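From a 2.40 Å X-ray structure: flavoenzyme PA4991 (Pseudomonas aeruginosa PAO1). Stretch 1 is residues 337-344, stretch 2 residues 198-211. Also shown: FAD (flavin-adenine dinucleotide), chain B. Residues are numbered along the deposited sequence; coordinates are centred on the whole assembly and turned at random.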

# COMPACT_ATOMS: atom_id res chain seq x y z
N GLY A 337 -22.52 -13.12 4.48
CA GLY A 337 -23.69 -12.28 4.45
C GLY A 337 -23.34 -10.97 3.75
O GLY A 337 -22.81 -10.97 2.66
N ARG A 338 -23.57 -9.86 4.43
CA ARG A 338 -23.33 -8.53 3.85
C ARG A 338 -21.92 -7.98 4.14
O ARG A 338 -21.65 -6.81 3.90
CB ARG A 338 -24.38 -7.57 4.38
CG ARG A 338 -25.69 -8.26 4.64
CD ARG A 338 -26.88 -7.46 4.29
NE ARG A 338 -26.86 -6.13 4.86
CZ ARG A 338 -27.84 -5.26 4.67
NH1 ARG A 338 -28.90 -5.63 3.94
NH2 ARG A 338 -27.76 -4.03 5.19
N LEU A 339 -21.06 -8.85 4.67
CA LEU A 339 -19.73 -8.48 5.07
C LEU A 339 -18.77 -8.94 4.01
O LEU A 339 -18.86 -10.08 3.53
CB LEU A 339 -19.35 -9.11 6.39
CG LEU A 339 -17.95 -8.73 6.87
CD1 LEU A 339 -17.93 -7.32 7.44
CD2 LEU A 339 -17.49 -9.76 7.90
N LEU A 340 -17.90 -8.03 3.61
CA LEU A 340 -16.86 -8.30 2.63
C LEU A 340 -15.59 -7.94 3.32
O LEU A 340 -15.56 -6.98 4.03
CB LEU A 340 -17.05 -7.47 1.37
CG LEU A 340 -18.24 -7.90 0.48
CD1 LEU A 340 -18.70 -6.77 -0.41
CD2 LEU A 340 -17.90 -9.08 -0.40
N VAL A 341 -14.54 -8.71 3.12
CA VAL A 341 -13.33 -8.52 3.87
C VAL A 341 -12.12 -9.03 3.08
O VAL A 341 -12.16 -10.13 2.47
CB VAL A 341 -13.41 -9.29 5.22
CG1 VAL A 341 -13.83 -10.77 5.02
CG2 VAL A 341 -12.09 -9.19 5.99
N GLY A 342 -11.03 -8.28 3.12
CA GLY A 342 -9.85 -8.77 2.48
C GLY A 342 -8.62 -7.94 2.56
O GLY A 342 -8.54 -6.99 3.34
N TRP A 343 -7.66 -8.38 1.74
CA TRP A 343 -6.32 -7.83 1.69
C TRP A 343 -5.84 -7.79 0.24
O TRP A 343 -6.06 -8.71 -0.50
CB TRP A 343 -5.42 -8.73 2.49
CG TRP A 343 -5.75 -8.83 3.96
CD1 TRP A 343 -5.33 -7.98 4.96
CD2 TRP A 343 -6.48 -9.86 4.61
NE1 TRP A 343 -5.78 -8.43 6.19
CE2 TRP A 343 -6.49 -9.58 6.00
CE3 TRP A 343 -7.11 -11.02 4.16
CZ2 TRP A 343 -7.14 -10.39 6.92
CZ3 TRP A 343 -7.73 -11.82 5.06
CH2 TRP A 343 -7.76 -11.50 6.43
N PRO A 344 -5.15 -6.71 -0.16
CA PRO A 344 -4.64 -6.61 -1.52
C PRO A 344 -3.43 -7.49 -1.78
O PRO A 344 -3.25 -7.91 -2.89
CB PRO A 344 -4.29 -5.13 -1.66
CG PRO A 344 -4.00 -4.68 -0.29
CD PRO A 344 -4.88 -5.50 0.61
PA FAD B . -2.93 -0.84 5.35
O1A FAD B . -2.12 0.13 4.55
O2A FAD B . -2.32 -1.55 6.53
O5B FAD B . -4.23 -0.06 5.82
C5B FAD B . -5.12 -0.58 6.79
C4B FAD B . -5.76 0.63 7.44
O4B FAD B . -6.82 0.19 8.31
C3B FAD B . -4.76 1.43 8.27
O3B FAD B . -4.72 2.79 7.86
C2B FAD B . -5.27 1.27 9.69
O2B FAD B . -5.05 2.39 10.54
C1B FAD B . -6.76 0.98 9.48
N9A FAD B . -7.37 0.22 10.58
C8A FAD B . -6.84 -0.84 11.21
N7A FAD B . -7.68 -1.27 12.17
C5A FAD B . -8.76 -0.48 12.15
C6A FAD B . -10.01 -0.41 12.92
N6A FAD B . -10.23 -1.30 13.89
N1A FAD B . -10.90 0.55 12.61
C2A FAD B . -10.66 1.43 11.62
N3A FAD B . -9.53 1.43 10.88
C4A FAD B . -8.57 0.50 11.10
N1 FAD B . 3.43 -3.54 -2.34
C2 FAD B . 3.75 -3.19 -3.60
O2 FAD B . 2.93 -3.40 -4.53
N3 FAD B . 4.93 -2.62 -3.91
C4 FAD B . 5.86 -2.37 -2.98
O4 FAD B . 6.94 -1.82 -3.29
C4X FAD B . 5.58 -2.72 -1.59
N5 FAD B . 6.48 -2.50 -0.61
C5X FAD B . 6.20 -2.82 0.66
C6 FAD B . 7.15 -2.55 1.64
C7 FAD B . 6.91 -2.86 2.96
C7M FAD B . 7.94 -2.55 4.00
C8 FAD B . 5.60 -3.46 3.34
C8M FAD B . 5.27 -3.81 4.78
C9 FAD B . 4.66 -3.74 2.37
C9A FAD B . 4.90 -3.44 1.03
N10 FAD B . 3.95 -3.70 -0.00
C10 FAD B . 4.26 -3.34 -1.32
C1' FAD B . 2.65 -4.28 0.28
C2' FAD B . 1.69 -3.15 0.59
O2' FAD B . 2.28 -2.17 1.46
C3' FAD B . 0.39 -3.68 1.19
O3' FAD B . -0.03 -4.83 0.42
C4' FAD B . -0.70 -2.62 1.16
O4' FAD B . -0.19 -1.32 1.46
C5' FAD B . -1.80 -2.92 2.16
O5' FAD B . -2.87 -1.99 1.98
P FAD B . -4.11 -2.03 2.99
O1P FAD B . -4.92 -0.78 2.78
O2P FAD B . -4.74 -3.36 2.82
O3P FAD B . -3.40 -2.06 4.42
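Stretch 2 (198-211) RAQRVVLSAGAGNE

The strand segment of stretch 2 that ends at Leu204 runs beside strand 339-343, parallel to it, the two N-to-C directions 18° apart (signed crossing angle -18°) and the axes 4.5 Å apart at closest. Leu339 pairs with Val202, Leu340 with Val203 and Val341 with Leu204, their CA atoms 5.1, 4.6 and 4.4 Å apart.

The ladder follows the parallel rule: alternate residues of each strand supply both backbone groups to the partner. Val202 N donates to Arg338 O (3.1 Å) and Val202 O accepts from Leu340 N (2.8 Å); Leu340 O then takes Leu204 N (2.8 Å), and Leu204 O takes Gly342 N (3.0 Å). All four bonds are nearly straight. CA-H groups fill in between, with Val203 CA 3.2 Å from Leu340 O.

Side chains alternate as well. Leu339, Val341, Val202 and Leu204 share one face, where Leu339 CD1 meets Leu204 CG at 3.8 Å and Val341 CG2 meets Leu204 CB at 3.7 Å. Leu340 and Val203 pack on the other, CB to CG2 4.2 Å.

Past Leu204 the chain leaves the strand and turns through Gly207, whose positive phi favours glycine and where a CB would clash with FAD O2A. Side chains now take over the bonding. Trp343 NE1 donates to Gly207 O (2.9 Å), which lies at the indole edge and also accepts Asn210 N (3.0 Å). Asn210 braces the turn: its OD1 accepts Ala206 N (2.9 Å), while ND2, over the indole face, makes weak bonds to Gly342 O (2.9 Å) and Leu204 O (3.3 Å). Water 2 accepts from Gly207 N (2.9 Å) and donates to Gly342 O (3.0 Å) and FAD O2P (2.8 Å), tying both stretches to the cofactor.

At the other end, water 1 donates to Ala199 O (2.7 Å) and accepts from Arg338 NE (3.2 Å), while Arg201 NH1 satisfies Gln200 O within its own stretch (2.9 Å).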

# COMPACT_ATOMS: atom_id res chain seq x y z
N ARG A 198 -25.98 2.89 8.70
CA ARG A 198 -26.61 1.79 7.99
C ARG A 198 -26.04 1.69 6.59
O ARG A 198 -25.77 2.71 5.97
CB ARG A 198 -28.14 2.00 7.95
CG ARG A 198 -28.77 1.93 9.33
CD ARG A 198 -30.31 1.96 9.37
NE ARG A 198 -30.79 0.82 10.16
CZ ARG A 198 -30.68 0.70 11.49
NH1 ARG A 198 -30.14 1.68 12.23
NH2 ARG A 198 -31.11 -0.40 12.09
N ALA A 199 -25.86 0.47 6.09
CA ALA A 199 -25.25 0.30 4.75
C ALA A 199 -25.57 -1.03 4.13
O ALA A 199 -25.79 -1.96 4.85
CB ALA A 199 -23.74 0.43 4.82
N GLN A 200 -25.64 -1.07 2.79
CA GLN A 200 -26.11 -2.25 2.04
C GLN A 200 -25.05 -3.29 2.18
O GLN A 200 -25.34 -4.49 2.19
CB GLN A 200 -26.39 -1.99 0.55
CG GLN A 200 -27.32 -0.84 0.23
CD GLN A 200 -27.78 -0.86 -1.23
OE1 GLN A 200 -28.43 -1.81 -1.68
NE2 GLN A 200 -27.46 0.20 -1.98
N ARG A 201 -23.80 -2.82 2.26
CA ARG A 201 -22.65 -3.69 2.55
C ARG A 201 -21.65 -3.04 3.46
O ARG A 201 -21.63 -1.83 3.55
CB ARG A 201 -21.92 -4.07 1.26
CG ARG A 201 -22.73 -4.96 0.35
CD ARG A 201 -22.95 -6.34 0.94
NE ARG A 201 -23.57 -7.26 -0.01
CZ ARG A 201 -24.87 -7.49 -0.18
NH1 ARG A 201 -25.81 -6.84 0.50
NH2 ARG A 201 -25.23 -8.41 -1.07
N VAL A 202 -20.80 -3.86 4.07
CA VAL A 202 -19.68 -3.42 4.92
C VAL A 202 -18.43 -4.14 4.40
O VAL A 202 -18.41 -5.39 4.27
CB VAL A 202 -19.89 -3.75 6.42
CG1 VAL A 202 -18.68 -3.30 7.27
CG2 VAL A 202 -21.14 -3.09 6.96
N VAL A 203 -17.41 -3.35 4.06
CA VAL A 203 -16.14 -3.86 3.61
C VAL A 203 -15.02 -3.60 4.63
O VAL A 203 -14.77 -2.43 5.02
CB VAL A 203 -15.72 -3.22 2.30
CG1 VAL A 203 -14.43 -3.90 1.77
CG2 VAL A 203 -16.84 -3.32 1.27
N LEU A 204 -14.32 -4.67 5.00
CA LEU A 204 -13.14 -4.58 5.89
C LEU A 204 -11.84 -4.62 5.09
O LEU A 204 -11.42 -5.68 4.60
CB LEU A 204 -13.13 -5.72 6.90
CG LEU A 204 -14.40 -5.93 7.69
CD1 LEU A 204 -14.16 -7.04 8.70
CD2 LEU A 204 -14.80 -4.66 8.38
N SER A 205 -11.25 -3.42 4.93
CA SER A 205 -9.94 -3.23 4.29
C SER A 205 -8.97 -2.63 5.33
O SER A 205 -8.29 -1.64 5.08
CB SER A 205 -10.07 -2.32 3.07
OG SER A 205 -10.68 -1.11 3.44
N ALA A 206 -8.93 -3.25 6.50
CA ALA A 206 -8.25 -2.69 7.66
C ALA A 206 -6.86 -3.28 7.90
O ALA A 206 -6.27 -3.05 8.92
CB ALA A 206 -9.11 -2.82 8.90
N GLY A 207 -6.30 -3.97 6.92
CA GLY A 207 -4.97 -4.50 6.98
C GLY A 207 -4.87 -5.50 8.09
O GLY A 207 -5.69 -6.39 8.21
N ALA A 208 -3.88 -5.30 8.93
CA ALA A 208 -3.68 -6.07 10.15
C ALA A 208 -4.83 -5.93 11.13
O ALA A 208 -5.07 -6.81 11.95
CB ALA A 208 -2.37 -5.62 10.85
N GLY A 209 -5.51 -4.80 11.09
CA GLY A 209 -6.71 -4.66 11.89
C GLY A 209 -7.87 -5.56 11.52
O GLY A 209 -8.80 -5.68 12.32
N ASN A 210 -7.86 -6.18 10.32
CA ASN A 210 -8.97 -7.10 9.94
C ASN A 210 -9.19 -8.25 10.91
O ASN A 210 -10.34 -8.63 11.13
CB ASN A 210 -8.82 -7.67 8.52
CG ASN A 210 -9.27 -6.72 7.43
OD1 ASN A 210 -9.91 -5.71 7.69
ND2 ASN A 210 -8.90 -7.03 6.18
N GLU A 211 -8.11 -8.77 11.51
CA GLU A 211 -8.25 -9.90 12.43
C GLU A 211 -9.22 -9.61 13.63
O GLU A 211 -10.21 -10.31 13.83
CB GLU A 211 -6.88 -10.35 12.91
CG GLU A 211 -6.86 -11.65 13.72
CD GLU A 211 -5.44 -12.08 14.05
OE1 GLU A 211 -5.03 -13.18 13.66
OE2 GLU A 211 -4.70 -11.28 14.68
O HOH W 1 -24.43 -4.19 5.51
O HOH W 2 -6.96 -4.56 4.11